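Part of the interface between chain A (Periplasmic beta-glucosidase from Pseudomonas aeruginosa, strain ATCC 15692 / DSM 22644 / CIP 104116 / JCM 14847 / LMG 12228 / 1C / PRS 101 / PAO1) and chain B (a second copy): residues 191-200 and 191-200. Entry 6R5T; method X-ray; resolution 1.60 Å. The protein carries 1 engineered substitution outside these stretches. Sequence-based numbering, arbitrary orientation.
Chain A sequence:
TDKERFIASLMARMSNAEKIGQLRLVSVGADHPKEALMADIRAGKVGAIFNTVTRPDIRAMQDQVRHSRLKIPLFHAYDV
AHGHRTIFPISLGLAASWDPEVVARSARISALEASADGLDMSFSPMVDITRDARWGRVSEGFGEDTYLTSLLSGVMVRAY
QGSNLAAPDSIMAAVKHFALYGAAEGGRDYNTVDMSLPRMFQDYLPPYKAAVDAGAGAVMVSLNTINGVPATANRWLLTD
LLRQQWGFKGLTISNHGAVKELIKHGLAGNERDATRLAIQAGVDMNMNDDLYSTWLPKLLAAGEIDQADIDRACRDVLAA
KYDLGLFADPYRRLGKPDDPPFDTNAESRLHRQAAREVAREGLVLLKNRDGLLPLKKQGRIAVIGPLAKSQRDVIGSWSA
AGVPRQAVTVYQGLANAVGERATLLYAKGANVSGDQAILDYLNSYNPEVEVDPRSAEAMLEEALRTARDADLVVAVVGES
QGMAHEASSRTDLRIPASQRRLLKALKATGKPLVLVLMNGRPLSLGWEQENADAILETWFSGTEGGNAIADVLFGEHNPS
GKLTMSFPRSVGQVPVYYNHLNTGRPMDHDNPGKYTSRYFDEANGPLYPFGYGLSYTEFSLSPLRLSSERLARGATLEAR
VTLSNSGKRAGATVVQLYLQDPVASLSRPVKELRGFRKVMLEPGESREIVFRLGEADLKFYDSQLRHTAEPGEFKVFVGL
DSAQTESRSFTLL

Chain A, residues 191-200: NTVDMSLPRM
Chain B (191-200) NTVDMSLPRM

The most unusual feature of this contact is that each aspartate reaches across to bind the start of the partner's helix, twice over in near-perfect symmetry. Asp A194 OD1 accepts from Ser B196 N at 2.8 Å with an N-H...acceptor angle of 175°, while Asp A194 OD2 accepts from Ser B196 OG at 2.6 Å. The reciprocal pair is Ser A196 N to Asp B194 OD1, 2.9 Å and 174°, and Ser A196 OG to Asp B194 OD2, 2.6 Å.

Serine suits this place because its hydroxyl does two jobs. Ser A196 and Ser B196 are N-caps of helices beginning at residue 197; with chi1 p (77° and 75°), each OG donates to the foreign carboxylate and accepts from a backbone NH of its own chain, 3.1 Å from Arg A199 N to Ser A196 OG and likewise from Arg B199 N to Ser B196 OG. The first helical turn is closed by Met A200 N to Ser A196 O and Met B200 N to Ser B196 O, both 3.0 Å.

The register is like against like: the CA atoms of Met A195 and Met B195 lie 4.4 Å apart, those of Ser A196 and Ser B196 4.8 Å. Residues 191-196 are loop, extended at Asp A194 (phi/psi -137/120) and Met A195 (-158/159), and chain B repeats these values within a degree. The CA-to-CB bonds of Asp A194 and Asp B194 point toward the partner, with chi1 t and chi2 near -83°. Those of Met A195 and Met B195 (rotamer p, t, p) point away overall, although Met A195 CB still approaches Asp B194 OD1 to 3.5 Å.

The CA-to-CB bonds of Arg A199 and Arg B199 point toward the other stretch, with chi1 to chi3 t, t, m and chi4 -168° and -171°. Asp B194 CG lies over one face of the Arg A199 guanidinium, and Asp A194 CG over one face of that of Arg B199. The resulting salt bridges are long, 3.7 Å for both Arg A199 NE to Asp B194 OD1 and Arg B199 NE to Asp A194 OD2; the oxygens lie well out of plane, so charge alone acts. The arginine NH1 and NH2 atoms bond elsewhere in the structure. Thr B192 CG2 packs 3.7 Å from Arg A199 NH2, and Thr A192 CG2 3.8 Å from Arg B199 NH2.

Water 1 links the chains, 2.9 Å from both Asp A194 OD1 and Asp B194 O; water 2 lies 3.1 Å from Asp A194 O and 2.8 Å from Asp B194 OD1. Altogether 445 Å² is buried, with the largest shares from Asp A194 and Asp B194, 91 and 92 Å².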

# COMPACT_ATOMS: atom_id res chain seq x y z
N ASN A 191 6.34 9.87 -4.00
CA ASN A 191 4.87 9.77 -4.17
C ASN A 191 4.16 10.12 -2.87
O ASN A 191 4.74 10.17 -1.76
CB ASN A 191 4.45 8.38 -4.65
CG ASN A 191 3.08 8.35 -5.29
OD1 ASN A 191 2.56 9.39 -5.73
ND2 ASN A 191 2.47 7.17 -5.36
N THR A 192 2.89 10.41 -3.07
CA THR A 192 1.90 10.72 -2.03
C THR A 192 2.06 9.89 -0.76
O THR A 192 2.17 8.67 -0.83
CB THR A 192 0.55 10.37 -2.65
OG1 THR A 192 0.44 11.17 -3.83
CG2 THR A 192 -0.60 10.65 -1.70
N VAL A 193 1.95 10.56 0.39
CA VAL A 193 1.89 9.90 1.69
C VAL A 193 0.61 10.30 2.34
O VAL A 193 0.29 11.51 2.45
CB VAL A 193 3.10 10.19 2.59
CG1 VAL A 193 2.92 9.59 3.98
CG2 VAL A 193 4.40 9.70 1.94
N ASP A 194 -0.15 9.29 2.74
CA ASP A 194 -1.47 9.55 3.33
C ASP A 194 -1.61 8.62 4.52
O ASP A 194 -1.47 7.41 4.31
CB ASP A 194 -2.57 9.36 2.29
CG ASP A 194 -3.92 9.72 2.84
OD1 ASP A 194 -4.54 8.85 3.51
OD2 ASP A 194 -4.31 10.86 2.61
N MET A 195 -1.80 9.16 5.73
CA MET A 195 -1.90 8.29 6.90
C MET A 195 -2.63 9.03 8.02
O MET A 195 -2.72 10.23 8.02
CB MET A 195 -0.53 7.77 7.39
CG MET A 195 0.35 8.78 8.01
SD MET A 195 1.90 8.13 8.75
CE MET A 195 2.69 7.50 7.26
N SER A 196 -3.17 8.24 8.94
CA SER A 196 -3.87 8.79 10.11
C SER A 196 -2.91 9.53 11.03
O SER A 196 -1.69 9.20 11.10
CB SER A 196 -4.61 7.69 10.86
OG SER A 196 -3.69 6.90 11.64
N LEU A 197 -3.45 10.42 11.83
CA LEU A 197 -2.60 11.10 12.81
C LEU A 197 -2.13 10.13 13.87
O LEU A 197 -0.96 10.23 14.29
CB LEU A 197 -3.31 12.34 13.35
CG LEU A 197 -3.50 13.44 12.30
CD1 LEU A 197 -4.39 14.55 12.85
CD2 LEU A 197 -2.16 14.01 11.84
N PRO A 198 -2.94 9.20 14.43
CA PRO A 198 -2.38 8.29 15.41
C PRO A 198 -1.19 7.49 14.86
O PRO A 198 -0.23 7.27 15.59
CB PRO A 198 -3.58 7.43 15.82
CG PRO A 198 -4.74 8.34 15.59
CD PRO A 198 -4.41 9.06 14.30
N ARG A 199 -1.27 7.03 13.62
CA ARG A 199 -0.14 6.25 13.02
C ARG A 199 1.09 7.17 12.88
O ARG A 199 2.24 6.77 13.16
CB ARG A 199 -0.53 5.62 11.69
CG ARG A 199 0.63 4.98 10.95
CD ARG A 199 0.23 4.28 9.67
NE ARG A 199 -0.40 2.99 9.93
CZ ARG A 199 -0.64 2.08 8.98
NH1 ARG A 199 -0.37 2.32 7.72
NH2 ARG A 199 -1.16 0.92 9.30
N MET A 200 0.84 8.37 12.40
CA MET A 200 1.92 9.36 12.21
C MET A 200 2.65 9.58 13.54
O MET A 200 3.90 9.48 13.64
CB MET A 200 1.32 10.65 11.65
CG MET A 200 2.29 11.51 11.00
SD MET A 200 1.47 13.07 10.52
CE MET A 200 0.28 12.61 9.30
N ASN B 191 -8.03 -6.64 6.74
CA ASN B 191 -6.83 -6.01 7.34
C ASN B 191 -7.06 -4.51 7.59
O ASN B 191 -7.94 -3.85 7.03
CB ASN B 191 -5.60 -6.20 6.47
CG ASN B 191 -4.29 -6.07 7.22
OD1 ASN B 191 -4.27 -6.12 8.46
ND2 ASN B 191 -3.21 -5.85 6.50
N THR B 192 -6.20 -4.00 8.44
CA THR B 192 -6.05 -2.59 8.83
C THR B 192 -6.26 -1.60 7.69
O THR B 192 -5.73 -1.76 6.62
CB THR B 192 -4.62 -2.42 9.32
OG1 THR B 192 -4.41 -3.40 10.33
CG2 THR B 192 -4.31 -1.03 9.79
N VAL B 193 -7.05 -0.58 7.99
CA VAL B 193 -7.22 0.57 7.09
C VAL B 193 -6.80 1.81 7.83
O VAL B 193 -7.24 2.09 8.98
CB VAL B 193 -8.67 0.69 6.57
CG1 VAL B 193 -8.80 2.01 5.78
CG2 VAL B 193 -9.07 -0.52 5.77
N ASP B 194 -5.91 2.54 7.20
CA ASP B 194 -5.33 3.73 7.84
C ASP B 194 -5.28 4.82 6.77
O ASP B 194 -4.65 4.58 5.70
CB ASP B 194 -3.98 3.39 8.46
CG ASP B 194 -3.43 4.56 9.22
OD1 ASP B 194 -2.81 5.43 8.53
OD2 ASP B 194 -3.73 4.64 10.45
N MET B 195 -5.97 5.93 6.99
CA MET B 195 -5.97 7.00 5.98
C MET B 195 -6.30 8.34 6.62
O MET B 195 -6.83 8.41 7.70
CB MET B 195 -6.90 6.67 4.80
CG MET B 195 -8.32 6.82 5.07
SD MET B 195 -9.43 6.56 3.64
CE MET B 195 -9.08 4.85 3.17
N SER B 196 -5.91 9.39 5.92
CA SER B 196 -6.17 10.78 6.38
C SER B 196 -7.67 11.07 6.30
O SER B 196 -8.40 10.49 5.47
CB SER B 196 -5.40 11.77 5.57
OG SER B 196 -5.98 11.96 4.30
N LEU B 197 -8.11 12.03 7.09
CA LEU B 197 -9.52 12.43 7.00
C LEU B 197 -9.83 13.09 5.68
O LEU B 197 -10.90 12.84 5.12
CB LEU B 197 -9.89 13.29 8.20
CG LEU B 197 -9.93 12.54 9.53
CD1 LEU B 197 -10.26 13.54 10.64
CD2 LEU B 197 -10.94 11.43 9.58
N PRO B 198 -8.96 13.95 5.08
CA PRO B 198 -9.30 14.51 3.78
C PRO B 198 -9.51 13.41 2.74
O PRO B 198 -10.44 13.53 1.97
CB PRO B 198 -8.12 15.43 3.45
CG PRO B 198 -7.72 15.90 4.85
CD PRO B 198 -7.78 14.60 5.67
N ARG B 199 -8.66 12.37 2.73
CA ARG B 199 -8.82 11.28 1.74
C ARG B 199 -10.13 10.52 2.00
O ARG B 199 -10.90 10.16 1.07
CB ARG B 199 -7.62 10.32 1.76
CG ARG B 199 -7.83 9.07 0.91
CD ARG B 199 -6.64 8.13 0.87
NE ARG B 199 -5.65 8.67 -0.05
CZ ARG B 199 -4.56 8.02 -0.46
NH1 ARG B 199 -4.23 6.86 0.04
NH2 ARG B 199 -3.73 8.61 -1.28
N MET B 200 -10.38 10.26 3.28
CA MET B 200 -11.61 9.52 3.70
C MET B 200 -12.85 10.27 3.18
O MET B 200 -13.74 9.71 2.53
CB MET B 200 -11.63 9.42 5.23
CG MET B 200 -12.48 8.34 5.72
SD MET B 200 -12.51 8.36 7.52
CE MET B 200 -10.85 7.97 8.00
O HOH W 1 -4.11 6.01 3.22
O HOH W 2 -1.46 4.91 6.09